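Local atomic coordinates of predicted acetamidase/formamidase (Thermoanaerobacter tengcongensis, PDB entry 3TKK), a protein that probably hydrolyses the carbon-nitrogen bonds of linear amides such as acetamide or formamide, and binds zinc and calcium ions. Residues A[24-29]-A[64-69]; A[31-36]-A[202-207]; A[74-79]-A[215-220]; A[80-85]-A[206-211]. One frame throughout, in Å; residues are numbered along the deposited sequence.

Interaction 1. Residues A[24-29]-A[64-69]; sequences ISVKSG and GPIFVE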
loop_
_atom_site.group_PDB
_atom_site.type_symbol
_atom_site.label_atom_id
_atom_site.label_comp_id
_atom_site.label_asym_id
_atom_site.label_seq_id
_atom_site.Cartn_x
_atom_site.Cartn_y
_atom_site.Cartn_z
ATOM N N ILE A 24 5.321 25.502 25.307
ATOM C CA ILE A 24 6.003 26.693 24.743
ATOM C C ILE A 24 5.040 27.261 23.659
ATOM O O ILE A 24 4.177 26.526 23.112
ATOM C CB ILE A 24 7.346 26.320 24.149
ATOM C CG1 ILE A 24 8.128 27.562 23.742
ATOM C CG2 ILE A 24 7.205 25.287 22.940
ATOM C CD1 ILE A 24 9.596 27.155 23.131
ATOM N N SER A 25 5.097 28.570 23.507
ATOM C CA SER A 25 4.443 29.318 22.432
ATOM C C SER A 25 5.452 29.801 21.404
ATOM O O SER A 25 6.483 30.377 21.767
ATOM C CB SER A 25 3.714 30.591 22.986
ATOM O OG SER A 25 2.547 30.207 23.598
ATOM N N VAL A 26 5.128 29.593 20.125
ATOM C CA VAL A 26 5.951 30.016 19.034
ATOM C C VAL A 26 4.982 30.696 18.024
ATOM O O VAL A 26 3.719 30.677 18.215
ATOM C CB VAL A 26 6.669 28.808 18.369
ATOM C CG1 VAL A 26 7.495 27.991 19.406
ATOM C CG2 VAL A 26 5.627 27.871 17.658
ATOM N N LYS A 27 5.576 31.278 16.978
ATOM C CA LYS A 27 4.785 31.933 15.926
ATOM C C LYS A 27 4.954 31.235 14.601
ATOM O O LYS A 27 5.937 30.445 14.362
ATOM C CB LYS A 27 5.216 33.436 15.723
ATOM C CG LYS A 27 5.324 34.259 17.010
ATOM C CD LYS A 27 5.917 35.716 16.699
ATOM C CE LYS A 27 6.263 36.482 17.971
ATOM N NZ LYS A 27 4.955 36.718 18.566
ATOM N N SER A 28 4.088 31.610 13.672
ATOM C CA SER A 28 4.115 30.944 12.339
ATOM C C SER A 28 5.451 31.283 11.721
ATOM O O SER A 28 5.854 32.471 11.692
ATOM C CB SER A 28 2.989 31.525 11.448
ATOM O OG SER A 28 3.097 30.922 10.162
ATOM N N GLY A 29 6.161 30.275 11.264
ATOM C CA GLY A 29 7.452 30.472 10.610
ATOM C C GLY A 29 8.612 30.079 11.505
ATOM O O GLY A 29 9.783 30.084 11.072
ATOM N N GLY A 64 5.930 18.129 23.677
ATOM C CA GLY A 64 4.939 19.159 23.425
ATOM C C GLY A 64 4.002 19.332 24.639
ATOM O O GLY A 64 4.271 18.837 25.773
ATOM N N PRO A 65 2.894 20.064 24.443
ATOM C CA PRO A 65 2.464 20.581 23.152
ATOM C C PRO A 65 3.023 21.963 22.859
ATOM O O PRO A 65 3.458 22.697 23.752
ATOM C CB PRO A 65 0.913 20.607 23.273
ATOM C CG PRO A 65 0.636 20.557 24.779
ATOM C CD PRO A 65 1.945 20.335 25.524
ATOM N N ILE A 66 3.149 22.258 21.587
ATOM C CA ILE A 66 3.581 23.568 21.138
ATOM C C ILE A 66 2.357 24.410 20.711
ATOM O O ILE A 66 1.568 23.999 19.850
ATOM C CB ILE A 66 4.451 23.326 19.909
ATOM C CG1 ILE A 66 5.643 22.424 20.316
ATOM C CG2 ILE A 66 4.849 24.676 19.219
ATOM C CD1 ILE A 66 6.347 21.693 19.003
ATOM N N PHE A 67 2.190 25.561 21.339
ATOM C CA PHE A 67 1.118 26.482 20.956
ATOM C C PHE A 67 1.679 27.336 19.862
ATOM O O PHE A 67 2.779 27.918 20.028
ATOM C CB PHE A 67 0.741 27.314 22.183
ATOM C CG PHE A 67 -0.376 28.199 21.990
ATOM C CD1 PHE A 67 -1.671 27.864 22.493
ATOM C CD2 PHE A 67 -0.212 29.377 21.286
ATOM C CE1 PHE A 67 -2.742 28.731 22.348
ATOM C CE2 PHE A 67 -1.294 30.277 21.091
ATOM C CZ PHE A 67 -2.564 29.989 21.663
ATOM N N VAL A 68 0.953 27.395 18.730
ATOM C CA VAL A 68 1.421 28.114 17.596
ATOM C C VAL A 68 0.524 29.321 17.464
ATOM O O VAL A 68 -0.622 29.185 17.163
ATOM C CB VAL A 68 1.356 27.246 16.289
ATOM C CG1 VAL A 68 1.720 28.117 15.072
ATOM C CG2 VAL A 68 2.350 26.012 16.473
ATOM N N GLU A 69 1.060 30.503 17.708
ATOM C CA GLU A 69 0.264 31.738 17.617
ATOM C C GLU A 69 -0.409 31.925 16.268
ATOM O O GLU A 69 0.277 31.854 15.294
ATOM C CB GLU A 69 1.124 32.985 17.946
ATOM C CG GLU A 69 1.207 33.102 19.481
ATOM C CD GLU A 69 2.088 34.220 20.023
ATOM O OE1 GLU A 69 2.576 35.101 19.285
ATOM O OE2 GLU A 69 2.292 34.177 21.247
HETATM O O HOH W 1 1.979 33.450 14.208
#

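Interaction 2. Residues A[31-36]-A[202-207]; sequences ELEVET and AGKVLL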
loop_
_atom_site.group_PDB
_atom_site.type_symbol
_atom_site.label_atom_id
_atom_site.label_comp_id
_atom_site.label_asym_id
_atom_site.label_seq_id
_atom_site.Cartn_x
_atom_site.Cartn_y
_atom_site.Cartn_z
ATOM N N GLU A 31 11.122 27.852 13.994
ATOM C CA GLU A 31 11.630 26.516 13.926
ATOM C C GLU A 31 11.747 25.965 15.355
ATOM O O GLU A 31 11.999 26.728 16.240
ATOM C CB GLU A 31 13.045 26.578 13.343
ATOM C CG GLU A 31 13.085 26.506 11.822
ATOM C CD GLU A 31 14.502 26.323 11.257
ATOM O OE1 GLU A 31 15.521 26.734 11.836
ATOM O OE2 GLU A 31 14.598 25.740 10.207
ATOM N N LEU A 32 11.657 24.655 15.531
ATOM C CA LEU A 32 12.012 23.990 16.768
ATOM C C LEU A 32 12.860 22.741 16.544
ATOM O O LEU A 32 12.484 21.965 15.692
ATOM C CB LEU A 32 10.727 23.480 17.466
ATOM C CG LEU A 32 9.863 24.611 17.992
ATOM C CD1 LEU A 32 8.562 24.836 17.112
ATOM C CD2 LEU A 32 9.453 24.272 19.444
ATOM N N GLU A 33 13.834 22.472 17.418
ATOM C CA GLU A 33 14.452 21.144 17.543
ATOM C C GLU A 33 13.829 20.491 18.714
ATOM O O GLU A 33 13.922 21.021 19.891
ATOM C CB GLU A 33 15.979 21.203 17.844
ATOM C CG GLU A 33 16.720 22.082 16.916
ATOM C CD GLU A 33 18.304 21.896 17.002
ATOM O OE1 GLU A 33 18.763 20.764 17.373
ATOM O OE2 GLU A 33 19.078 22.855 16.663
ATOM N N VAL A 34 13.135 19.409 18.410
ATOM C CA VAL A 34 12.271 18.787 19.348
ATOM C C VAL A 34 12.893 17.431 19.768
ATOM O O VAL A 34 13.050 16.550 18.930
ATOM C CB VAL A 34 10.923 18.572 18.748
ATOM C CG1 VAL A 34 9.903 17.906 19.783
ATOM C CG2 VAL A 34 10.222 19.935 18.304
ATOM N N GLU A 35 13.256 17.261 21.062
ATOM C CA GLU A 35 13.761 15.963 21.571
ATOM C C GLU A 35 12.618 15.040 21.991
ATOM O O GLU A 35 11.646 15.497 22.625
ATOM C CB GLU A 35 14.575 16.299 22.843
ATOM C CG GLU A 35 15.179 15.123 23.576
ATOM C CD GLU A 35 15.863 15.620 24.900
ATOM O OE1 GLU A 35 15.192 15.960 25.904
ATOM O OE2 GLU A 35 17.088 15.710 24.899
ATOM N N THR A 36 12.760 13.749 21.678
ATOM C CA THR A 36 11.733 12.797 22.006
ATOM C C THR A 36 12.334 11.683 22.824
ATOM O O THR A 36 13.520 11.441 22.756
ATOM C CB THR A 36 11.058 12.249 20.705
ATOM O OG1 THR A 36 12.099 11.633 19.937
ATOM C CG2 THR A 36 10.471 13.379 19.862
ATOM N N ALA A 202 14.965 6.964 20.456
ATOM C CA ALA A 202 14.773 8.365 20.886
ATOM C C ALA A 202 15.486 9.114 19.823
ATOM O O ALA A 202 16.296 8.508 19.149
ATOM C CB ALA A 202 15.531 8.619 22.269
ATOM N N GLY A 203 15.341 10.437 19.813
ATOM C CA GLY A 203 16.034 11.245 18.891
ATOM C C GLY A 203 15.631 12.696 18.958
ATOM O O GLY A 203 14.986 13.131 19.941
ATOM N N LYS A 204 15.816 13.367 17.846
ATOM C CA LYS A 204 15.651 14.829 17.803
ATOM C C LYS A 204 15.161 15.217 16.369
ATOM O O LYS A 204 15.664 14.645 15.362
ATOM C CB LYS A 204 17.025 15.433 18.140
ATOM C CG LYS A 204 17.086 16.926 18.111
ATOM C CD LYS A 204 18.380 17.560 18.872
ATOM C CE LYS A 204 18.284 19.207 18.810
ATOM N NZ LYS A 204 18.566 20.271 20.022
ATOM N N VAL A 205 14.123 16.062 16.282
ATOM C CA VAL A 205 13.464 16.410 14.993
ATOM C C VAL A 205 13.630 17.934 14.852
ATOM O O VAL A 205 13.173 18.707 15.777
ATOM C CB VAL A 205 11.945 16.105 15.015
ATOM C CG1 VAL A 205 11.209 16.700 13.728
ATOM C CG2 VAL A 205 11.705 14.593 15.161
ATOM N N LEU A 206 14.342 18.389 13.787
ATOM C CA LEU A 206 14.246 19.797 13.352
ATOM C C LEU A 206 13.028 20.060 12.493
ATOM O O LEU A 206 12.929 19.515 11.345
ATOM C CB LEU A 206 15.545 20.290 12.649
ATOM C CG LEU A 206 15.582 21.770 12.205
ATOM C CD1 LEU A 206 15.510 22.751 13.365
ATOM C CD2 LEU A 206 16.973 22.168 11.401
ATOM N N LEU A 207 12.057 20.838 13.008
ATOM C CA LEU A 207 10.858 21.132 12.216
ATOM C C LEU A 207 10.546 22.636 12.185
ATOM O O LEU A 207 11.073 23.473 12.978
ATOM C CB LEU A 207 9.654 20.412 12.686
ATOM C CG LEU A 207 9.289 20.595 14.159
ATOM C CD1 LEU A 207 8.638 21.925 14.310
ATOM C CD2 LEU A 207 8.401 19.389 14.684
HETATM O O HOH W 2 15.689 19.717 21.468
#

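Interaction 3. Residues A[74-79]-A[215-220]; sequences GDVLKV and LNLKNP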
loop_
_atom_site.group_PDB
_atom_site.type_symbol
_atom_site.label_atom_id
_atom_site.label_comp_id
_atom_site.label_asym_id
_atom_site.label_seq_id
_atom_site.Cartn_x
_atom_site.Cartn_y
_atom_site.Cartn_z
ATOM N N GLY A 74 -10.114 25.535 12.418
ATOM C CA GLY A 74 -10.567 25.650 11.007
ATOM C C GLY A 74 -9.373 25.964 10.105
ATOM O O GLY A 74 -9.491 25.757 8.882
ATOM N N ASP A 75 -8.253 26.483 10.665
ATOM C CA ASP A 75 -7.047 26.681 9.841
ATOM C C ASP A 75 -6.324 25.385 9.616
ATOM O O ASP A 75 -6.783 24.301 9.979
ATOM C CB ASP A 75 -6.033 27.575 10.620
ATOM C CG ASP A 75 -6.551 28.976 10.864
ATOM O OD1 ASP A 75 -7.530 29.367 10.186
ATOM O OD2 ASP A 75 -5.985 29.674 11.725
ATOM N N VAL A 76 -5.111 25.442 9.059
ATOM C CA VAL A 76 -4.477 24.199 8.872
ATOM C C VAL A 76 -3.082 24.472 9.412
ATOM O O VAL A 76 -2.560 25.588 9.193
ATOM C CB VAL A 76 -4.438 23.771 7.357
ATOM C CG1 VAL A 76 -3.313 22.771 7.095
ATOM C CG2 VAL A 76 -5.809 23.183 6.938
ATOM N N LEU A 77 -2.480 23.517 10.132
ATOM C CA LEU A 77 -1.046 23.743 10.495
ATOM C C LEU A 77 -0.154 22.944 9.627
ATOM O O LEU A 77 -0.293 21.708 9.574
ATOM C CB LEU A 77 -0.786 23.313 11.903
ATOM C CG LEU A 77 0.588 23.433 12.558
ATOM C CD1 LEU A 77 0.714 24.931 12.935
ATOM C CD2 LEU A 77 0.654 22.555 13.850
ATOM N N LYS A 78 0.815 23.621 9.007
ATOM C CA LYS A 78 1.836 22.960 8.196
ATOM C C LYS A 78 3.157 22.828 8.983
ATOM O O LYS A 78 3.589 23.794 9.615
ATOM C CB LYS A 78 2.030 23.751 6.909
ATOM C CG LYS A 78 3.337 23.402 6.122
ATOM C CD LYS A 78 3.440 24.340 4.846
ATOM C CE LYS A 78 4.922 24.555 4.533
ATOM N NZ LYS A 78 5.011 25.302 3.214
ATOM N N VAL A 79 3.696 21.586 8.985
ATOM C CA VAL A 79 4.833 21.228 9.787
ATOM C C VAL A 79 5.859 20.656 8.800
ATOM O O VAL A 79 5.697 19.600 8.178
ATOM C CB VAL A 79 4.500 20.200 10.894
ATOM C CG1 VAL A 79 5.815 19.863 11.729
ATOM C CG2 VAL A 79 3.238 20.578 11.727
ATOM N N LEU A 215 -7.779 27.061 4.005
ATOM C CA LEU A 215 -7.731 25.691 3.491
ATOM C C LEU A 215 -8.559 24.865 4.469
ATOM O O LEU A 215 -8.430 25.026 5.683
ATOM C CB LEU A 215 -6.277 25.217 3.416
ATOM C CG LEU A 215 -6.085 23.733 3.119
ATOM C CD1 LEU A 215 -6.550 23.393 1.676
ATOM C CD2 LEU A 215 -4.664 23.330 3.333
ATOM N N ASN A 216 -9.489 24.066 3.969
ATOM C CA ASN A 216 -10.281 23.186 4.815
ATOM C C ASN A 216 -9.729 21.735 4.718
ATOM O O ASN A 216 -9.751 21.161 3.664
ATOM C CB ASN A 216 -11.738 23.178 4.309
ATOM C CG ASN A 216 -12.335 24.552 4.305
ATOM O OD1 ASN A 216 -11.925 25.408 5.116
ATOM N ND2 ASN A 216 -13.341 24.796 3.427
ATOM N N LEU A 217 -9.202 21.144 5.775
ATOM C CA LEU A 217 -8.891 19.695 5.703
ATOM C C LEU A 217 -9.792 18.959 6.720
ATOM O O LEU A 217 -10.170 19.546 7.774
ATOM C CB LEU A 217 -7.420 19.409 6.036
ATOM C CG LEU A 217 -6.397 19.962 5.030
ATOM C CD1 LEU A 217 -4.970 19.605 5.329
ATOM C CD2 LEU A 217 -6.786 19.349 3.683
ATOM N N LYS A 218 -10.055 17.673 6.474
ATOM C CA LYS A 218 -10.800 16.911 7.471
ATOM C C LYS A 218 -9.886 15.931 8.210
ATOM O O LYS A 218 -10.291 15.336 9.206
ATOM C CB LYS A 218 -11.933 16.089 6.816
ATOM C CG LYS A 218 -13.002 16.961 6.263
ATOM C CD LYS A 218 -13.647 17.656 7.369
ATOM C CE LYS A 218 -14.865 18.471 6.932
ATOM N NZ LYS A 218 -15.733 17.707 6.002
ATOM N N ASN A 219 -8.700 15.722 7.674
ATOM C CA ASN A 219 -7.738 14.699 8.125
ATOM C C ASN A 219 -6.378 15.121 7.640
ATOM O O ASN A 219 -6.338 16.004 6.836
ATOM C CB ASN A 219 -8.052 13.369 7.489
ATOM C CG ASN A 219 -9.116 12.652 8.199
ATOM O OD1 ASN A 219 -8.934 12.303 9.311
ATOM N ND2 ASN A 219 -10.191 12.361 7.556
ATOM N N PRO A 220 -5.283 14.447 8.064
ATOM C CA PRO A 220 -3.996 15.031 7.761
ATOM C C PRO A 220 -3.647 14.679 6.379
ATOM O O PRO A 220 -4.235 13.738 5.760
ATOM C CB PRO A 220 -3.020 14.268 8.688
ATOM C CG PRO A 220 -3.965 13.920 9.837
ATOM C CD PRO A 220 -5.161 13.430 9.117
HETATM O O HOH W 3 -9.110 22.631 8.479
HETATM O O HOH W 4 -11.711 24.644 7.845
#

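Interaction 4. Residues A[80-85]-A[206-211]; sequences KIKKIE and LLEVEV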
loop_
_atom_site.group_PDB
_atom_site.type_symbol
_atom_site.label_atom_id
_atom_site.label_comp_id
_atom_site.label_asym_id
_atom_site.label_seq_id
_atom_site.Cartn_x
_atom_site.Cartn_y
_atom_site.Cartn_z
ATOM N N LYS A 80 6.913 21.386 8.589
ATOM C CA LYS A 80 7.962 20.942 7.685
ATOM C C LYS A 80 8.971 20.154 8.527
ATOM O O LYS A 80 9.644 20.759 9.431
ATOM C CB LYS A 80 8.605 22.192 7.042
ATOM C CG LYS A 80 9.678 21.827 6.025
ATOM C CD LYS A 80 10.310 23.112 5.329
ATOM C CE LYS A 80 9.321 23.931 4.496
ATOM N NZ LYS A 80 8.315 24.558 5.416
ATOM N N ILE A 81 9.158 18.845 8.201
ATOM C CA ILE A 81 10.170 17.988 8.843
ATOM C C ILE A 81 11.537 18.189 8.093
ATOM O O ILE A 81 11.718 17.693 6.966
ATOM C CB ILE A 81 9.772 16.537 8.764
ATOM C CG1 ILE A 81 8.303 16.347 9.303
ATOM C CG2 ILE A 81 10.799 15.707 9.641
ATOM C CD1 ILE A 81 8.172 16.995 10.663
ATOM N N LYS A 82 12.466 18.868 8.734
ATOM C CA LYS A 82 13.752 19.181 8.087
ATOM C C LYS A 82 14.787 18.155 8.413
ATOM O O LYS A 82 15.497 17.758 7.555
ATOM C CB LYS A 82 14.150 20.579 8.513
ATOM C CG LYS A 82 13.129 21.640 7.972
ATOM C CD LYS A 82 13.800 22.992 8.063
ATOM C CE LYS A 82 12.787 24.124 7.884
ATOM N NZ LYS A 82 13.571 25.432 7.836
ATOM N N LYS A 83 14.925 17.745 9.649
ATOM C CA LYS A 83 15.904 16.733 9.992
ATOM C C LYS A 83 15.416 15.811 11.042
ATOM O O LYS A 83 14.760 16.256 11.974
ATOM C CB LYS A 83 17.119 17.366 10.615
ATOM C CG LYS A 83 18.227 17.506 9.682
ATOM C CD LYS A 83 19.439 17.654 10.547
ATOM C CE LYS A 83 19.319 18.948 11.419
ATOM N NZ LYS A 83 20.314 19.984 10.846
ATOM N N ILE A 84 15.818 14.559 10.978
ATOM C CA ILE A 84 15.487 13.662 12.098
ATOM C C ILE A 84 16.810 13.001 12.545
ATOM O O ILE A 84 17.456 12.331 11.721
ATOM C CB ILE A 84 14.517 12.575 11.637
ATOM C CG1 ILE A 84 13.196 13.176 11.199
ATOM C CG2 ILE A 84 14.135 11.518 12.687
ATOM C CD1 ILE A 84 12.209 12.036 10.767
ATOM N N GLU A 85 17.228 13.145 13.799
ATOM C CA GLU A 85 18.351 12.339 14.245
ATOM C C GLU A 85 17.941 11.288 15.214
ATOM O O GLU A 85 16.977 11.510 16.004
ATOM C CB GLU A 85 19.468 13.273 14.786
ATOM C CG GLU A 85 19.903 14.237 13.669
ATOM C CD GLU A 85 20.555 15.568 14.190
ATOM O OE1 GLU A 85 20.422 16.640 13.505
ATOM O OE2 GLU A 85 21.209 15.527 15.271
ATOM N N LEU A 206 14.342 18.389 13.787
ATOM C CA LEU A 206 14.246 19.797 13.352
ATOM C C LEU A 206 13.028 20.060 12.493
ATOM O O LEU A 206 12.929 19.515 11.345
ATOM C CB LEU A 206 15.545 20.290 12.649
ATOM C CG LEU A 206 15.582 21.770 12.205
ATOM C CD1 LEU A 206 15.510 22.751 13.365
ATOM C CD2 LEU A 206 16.973 22.168 11.401
ATOM N N LEU A 207 12.057 20.838 13.008
ATOM C CA LEU A 207 10.858 21.132 12.216
ATOM C C LEU A 207 10.546 22.636 12.185
ATOM O O LEU A 207 11.073 23.473 12.978
ATOM C CB LEU A 207 9.654 20.412 12.686
ATOM C CG LEU A 207 9.289 20.595 14.159
ATOM C CD1 LEU A 207 8.638 21.925 14.310
ATOM C CD2 LEU A 207 8.401 19.389 14.684
ATOM N N GLU A 208 9.650 22.983 11.285
ATOM C CA GLU A 208 9.228 24.375 11.206
ATOM C C GLU A 208 7.715 24.353 11.164
ATOM O O GLU A 208 7.154 23.383 10.663
ATOM C CB GLU A 208 9.790 25.037 9.950
ATOM C CG GLU A 208 9.071 26.330 9.708
ATOM C CD GLU A 208 9.559 27.104 8.480
ATOM O OE1 GLU A 208 10.731 26.870 8.082
ATOM O OE2 GLU A 208 8.765 27.929 7.928
ATOM N N VAL A 209 7.044 25.345 11.735
ATOM C CA VAL A 209 5.612 25.373 11.727
ATOM C C VAL A 209 5.120 26.567 10.916
ATOM O O VAL A 209 5.705 27.624 10.999
ATOM C CB VAL A 209 4.982 25.435 13.130
ATOM C CG1 VAL A 209 5.093 24.104 13.895
ATOM C CG2 VAL A 209 5.632 26.631 13.996
ATOM N N GLU A 210 3.995 26.399 10.193
ATOM C CA GLU A 210 3.279 27.541 9.543
ATOM C C GLU A 210 1.765 27.404 9.677
ATOM O O GLU A 210 1.239 26.351 9.425
ATOM C CB GLU A 210 3.538 27.564 8.073
ATOM C CG GLU A 210 4.923 28.028 7.762
ATOM C CD GLU A 210 5.108 28.271 6.275
ATOM O OE1 GLU A 210 4.095 28.332 5.467
ATOM O OE2 GLU A 210 6.283 28.425 5.930
ATOM N N VAL A 211 1.101 28.496 9.978
ATOM C CA VAL A 211 -0.352 28.497 10.001
ATOM C C VAL A 211 -0.832 28.794 8.552
ATOM O O VAL A 211 -0.382 29.754 7.932
ATOM C CB VAL A 211 -0.821 29.544 11.009
ATOM C CG1 VAL A 211 -2.326 29.650 10.987
ATOM C CG2 VAL A 211 -0.301 29.128 12.369
#

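Interaction 1. Residues A[24-29]-A[64-69]
Phe-67 and Val-26 lead the backbone pairing that joins strand 24-27 to strand 64-69 in parallel. Phe-67 N donates to Ile-24 O, Val-26 N to Phe-67 O at 2.9 Å, and Glu-69 N to Val-26 O at 2.7 Å, so residue 26 bonds forward and back. Past these bonds, a water accepts from Ser-28 N and donates to Glu-69 O at 2.6 Å.

The apolar contacts lie on the face carrying Ile-24, Val-26, Ile-66 and Val-68. Val-26 CG2 touches two methyls, 3.6 Å from Ile-66 CG2 and 3.9 Å from Val-68 CG2; Ile-24 runs side by side with Ile-66. Tyr-5 and Leu-32 of the facing sheet close over this surface.

The opposite face, with Ser-25, Lys-27, Phe-67 and Glu-69, is mixed. Lys-27 and Glu-69 point the same way, and the final bend of the lysine (chi4 -67°) turns NZ to the syn side of Glu-69 OE1, 3.0 Å away and 22° out of the carboxylate plane. An alanine at Glu-69 would probably leave the Lys-27 ammonium without this mate and free to swing. Ser-25 OG rests 3.7 Å from Phe-67 CB, oblique to the ring.

The chemistry is thus two-faced: branched aliphatic groups turned to the core, with an ion pair, a hydroxyl and the phenyl ring, which rests on Pro-22, on the other side.

Interaction 2. Residues A[31-36]-A[202-207]
Leu-207 lies alongside Leu-32, the two pointing the same way with CD1 4.0 Å from Leu-32 CD1, while its other methyl, CD2, lies 4.1 Å from Val-34 CG2, the leucine and valine side chains crossing at a slant. Its CG stands between the backbone N and the carbonyl carbon (chi1 55°), over the neighbouring strand and 3.8 Å from Leu-32 O. An alanine at Leu-207 would probably open a gap beside Leu-32 and Val-34, both of which lose their methyl partners.

The strands run antiparallel. Leu-32 and Leu-207 form one hydrogen-bonded pair, Val-34 and Val-205 the next, with Val-34 N 2.7 Å from Val-205 O; Thr-36 N adds a bond to Gly-203 O. Between them Glu-33 faces Leu-206 and Glu-35 faces Lys-204 as non-hydrogen-bonded pairs.

On the far face Glu-33 CG lies 3.8 Å from Leu-206 CD1, and its carboxylate is set against Lys-204 in a salt bridge whose exact geometry is doubtful, because the modelled atoms crowd each other. A water donates to Glu-33 O at 2.7 Å.

Strand 31-36 is flanked on its other edge by strand 4-7, and strand 203-212 by strand 76-86. Leu-182 and Leu-185 of strand 180-186 cover the leucine-valine face, joined by Ile-66 and Thr-63 of strand 62-69.

Interaction 3. Residues A[74-79]-A[215-220]
Val-76 CG2 stands above the plane of the Leu-215 to Asn-216 peptide, out past its oxygen end, 3.4 Å from Leu-215 O. Beyond the same oxygen, displaced slightly to the other side of the plane, comes Gly-74 O, 3.4 Å from Leu-215 O; these are two acceptors and make no bond.

Two waters link Gly-74 O to the other segment. One accepts from Leu-217 N at 3.1 Å and also approaches Gly-74 O. The second lies 2.7 Å from Gly-74 O and 2.8 Å from the carboxamide oxygen Asn-216 OD1, although the acceptors around these waters outnumber their protons.

Val-76 rests on two leucines that meet it from the same side. CG2 meets Leu-215 CD2 at 3.8 Å, and it is as close to Leu-217 CG, whose side chain crosses the valine at about a right angle. CG anti to the backbone N (chi1 170°) brings Leu-215 CG close to Val-76 CG2; this leucine also touches Phe-301.

Residues 215-220 leave strand 203-212 for strand 221-223. Val-76 and Tyr-170 of the mixed sheet meet this loop, and Leu-217 also reaches Leu-251 of helix 237-255: a connection that passes over two intervening strands, 76-86 and 168-172.

Interaction 4. Residues A[80-85]-A[206-211]
Lys-82 and Lys-83 both face Leu-206, so one residue on strand 206-211 is matched by two on strand 80-85. Leu-206 O is gripped twice: Lys-82 N approaches nearly along the C=O direction at 2.7 Å, and Lys-83 N lies in the carbonyl plane on a lone pair at a longer 3.2 Å. Lys-82 has the folded backbone (phi -94°, psi -45°) that lets the extra residue fit, and Leu-206 N returns a bond to Lys-83 O. Before the irregularity the antiparallel pairing is ordinary: Lys-80 and Glu-208 exchange two backbone bonds, and Lys-80 O also touches Leu-207 CA at 3.1 Å.

Because of the extra residue, neighbouring lysines end up on the same face. Lys-83 CB packs 3.9 Å from Leu-206 CB, its bent tail crossing the leucine with CE 4.0 Å from CD2. Lys-82 stays extended and crosses Glu-208 obliquely, CE over the glutamate CB; its NZ forms a salt bridge with Glu-208 OE1 at 3.2 Å, its hydrogen bond weak, with Glu-31 of strand 31-36 as its firmer partner. Lys-80 runs side by side with Glu-208, but Lys-80 NZ is still 4.2 Å from Glu-208 OE2, so any attraction there is probably long-range.

The buried face is simpler: Ile-81 CD1 lies 4.2 Å from Leu-207 CB, and Ile-134 of strand 133-138 packs onto that isoleucine.

The arrangement is a classic beta bulge, set within two inner, antiparallel strands of the large mixed sheet.

Overall arrangement
Strand 203-212 is the shared element: interaction 2 pairs its first half with strand 31-36, and interaction 4 pairs its other edge with strand 76-86, their centres 8 Å apart. Glu-31 OE2 and Lys-82 NZ tie the two together in a salt bridge of 2.6 Å. Interaction 3 lies at the start of strand 76-86, its centre about 16 Å from that of interaction 4. Interaction 1 belongs to the second sheet and packs against the first, Val-26 CG1 lying 4.0 Å from Leu-32 CD1, while Gly-29 N probably bonds to Val-209 O. Interaction 2 comes nearest to the metals: the Thr-36 side chain is about 10 Å from the zinc ion and about 7 Å from the side chain of the metal ligand Asp-184.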